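Local coordinates for suppressor of fused family protein (Neisseria gonorrhoeae, PDB 3K5J) that is of unknown function but resembles the N-terminal domain of human Suppressor of fused and may act through protein binding, at residues 86-89 and 95-98. Numbering follows the deposited sequence.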
ATOM      1  N   ALA A  86      -4.838  -1.017  -9.092  1.00 13.32           N
ATOM      2  CA  ALA A  86      -6.279  -1.123  -9.244  1.00 15.09           C
ATOM      3  C   ALA A  86      -6.571  -1.949 -10.507  1.00 13.07           C
ATOM      4  O   ALA A  86      -7.386  -2.866 -10.477  1.00 15.00           O
ATOM      5  CB  ALA A  86      -6.903   0.267  -9.378  1.00 17.15           C
ATOM      6  N   SER A  87      -5.932  -1.604 -11.625  1.00 13.38           N
ATOM      7  CA  SER A  87      -6.103  -2.376 -12.870  1.00 15.43           C
ATOM      8  C   SER A  87      -5.690  -3.827 -12.674  1.00 14.85           C
ATOM      9  O   SER A  87      -6.419  -4.762 -13.064  1.00 16.90           O
ATOM     10  CB  SER A  87      -5.250  -1.748 -13.982  1.00 15.96           C
ATOM     11  OG  SER A  87      -5.192  -2.623 -15.106  1.00 18.15           O
ATOM     12  N   ALA A  88      -4.507  -4.038 -12.106  1.00 14.72           N
ATOM     13  CA  ALA A  88      -3.958  -5.389 -11.918  1.00 16.14           C
ATOM     14  C   ALA A  88      -4.834  -6.251 -11.018  1.00 15.56           C
ATOM     15  O   ALA A  88      -5.073  -7.452 -11.277  1.00 17.13           O
ATOM     16  CB  ALA A  88      -2.548  -5.333 -11.385  1.00 16.08           C
ATOM     17  N   SER A  89      -5.368  -5.638  -9.960  1.00 15.97           N
ATOM     18  CA  SER A  89      -6.155  -6.399  -8.988  1.00 17.54           C
ATOM     19  C   SER A  89      -7.502  -6.829  -9.574  1.00 16.83           C
ATOM     20  O   SER A  89      -8.066  -7.845  -9.135  1.00 19.49           O
ATOM     21  CB  SER A  89      -6.346  -5.588  -7.697  1.00 19.92           C
ATOM     22  OG  SER A  89      -7.210  -4.511  -7.924  1.00 19.65           O
ATOM     23  N   GLN A  95      -3.751 -12.553  -6.905  1.00 18.41           N
ATOM     24  CA  GLN A  95      -2.410 -12.056  -6.603  0.50 17.99           C
ATOM     25  C   GLN A  95      -2.423 -10.870  -5.650  1.00 16.32           C
ATOM     26  O   GLN A  95      -1.361 -10.374  -5.258  1.00 18.30           O
ATOM     27  CB  GLN A  95      -1.655 -11.683  -7.875  0.50 19.59           C
ATOM     28  CG  GLN A  95      -1.464 -12.883  -8.809  0.50 20.64           C
ATOM     29  CD  GLN A  95      -0.900 -14.089  -8.106  0.50 23.45           C
ATOM     30  OE1 GLN A  95       0.095 -13.992  -7.384  0.50 24.89           O
ATOM     31  NE2 GLN A  95      -1.550 -15.231  -8.288  0.50 28.79           N
ATOM     32  N   PHE A  96      -3.613 -10.445  -5.243  1.00 15.84           N
ATOM     33  CA  PHE A  96      -3.721  -9.256  -4.377  1.00 14.89           C
ATOM     34  C   PHE A  96      -4.340  -9.615  -3.033  1.00 14.52           C
ATOM     35  O   PHE A  96      -5.272  -9.003  -2.551  1.00 17.85           O
ATOM     36  CB  PHE A  96      -4.459  -8.133  -5.125  1.00 14.76           C
ATOM     37  CG  PHE A  96      -3.589  -7.500  -6.146  1.00 15.43           C
ATOM     38  CD1 PHE A  96      -3.448  -8.035  -7.402  1.00 17.72           C
ATOM     39  CD2 PHE A  96      -2.821  -6.417  -5.788  1.00 17.40           C
ATOM     40  CE1 PHE A  96      -2.586  -7.467  -8.326  1.00 18.08           C
ATOM     41  CE2 PHE A  96      -1.963  -5.835  -6.666  1.00 19.21           C
ATOM     42  CZ  PHE A  96      -1.796  -6.370  -7.926  1.00 18.42           C
ATOM     43  N   GLN A  97      -3.753 -10.634  -2.442  1.00 16.27           N
ATOM     44  CA  GLN A  97      -4.188 -11.160  -1.170  1.00 16.46           C
ATOM     45  C   GLN A  97      -3.069 -11.036  -0.156  1.00 15.09           C
ATOM     46  O   GLN A  97      -1.893 -10.914  -0.541  1.00 15.76           O
ATOM     47  CB  GLN A  97      -4.624 -12.632  -1.340  1.00 15.48           C
ATOM     48  CG  GLN A  97      -5.702 -12.846  -2.358  1.00 17.22           C
ATOM     49  CD  GLN A  97      -7.010 -12.146  -2.034  1.00 16.46           C
ATOM     50  OE1 GLN A  97      -7.368 -11.929  -0.852  1.00 19.00           O
ATOM     51  NE2 GLN A  97      -7.726 -11.770  -3.066  1.00 16.74           N
ATOM     52  N   LEU A  98      -3.409 -11.062   1.146  1.00 16.59           N
ATOM     53  CA  LEU A  98      -2.370 -11.071   2.181  1.00 16.48           C
ATOM     54  C   LEU A  98      -1.313 -12.112   1.889  1.00 16.56           C
ATOM     55  O   LEU A  98      -1.653 -13.271   1.562  1.00 19.67           O
ATOM     56  CB  LEU A  98      -2.908 -11.414   3.574  1.00 19.35           C
ATOM     57  CG  LEU A  98      -3.452 -10.306   4.390  1.00 22.10           C
ATOM     58  CD1 LEU A  98      -4.129 -10.932   5.612  1.00 21.79           C
ATOM     59  CD2 LEU A  98      -2.415  -9.261   4.762  1.00 17.55           C
TER
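F96, in the loop between helix 77-91 and strand 101-103 of this Sufu-like fold, lays its ring back against A88 and S89 in the last turn of the helix. The main interaction is a CH-pi contact. S89 CB sits over one face of the F96 ring, 3.9 Å from its centroid and 21° off the ring normal. It is displaced toward the CG side, where S89 CB lies 3.7 Å from F96 CG. The backbone joins in, with S89 CA coming within 3.5 Å of F96 CD1. The rest is apolar packing: the A88 methyl meets the far end of the ring obliquely, its CB 3.7 Å from F96 CZ. With chi1 at -75°, F96 CG stands anti to its own carbonyl carbon, which carries the ring over to the helix. L63 of helix 60-63 also touches F96, while the F96 carbonyl O accepts a hydrogen bond from Q65 NE2, tying the loop to strand 65-71 as well. The S89 hydroxyl, with chi1 at 70°, turns back along its own helix, where L85 O is a weak hydrogen-bond partner and OG lies 3.0 Å from A86 O.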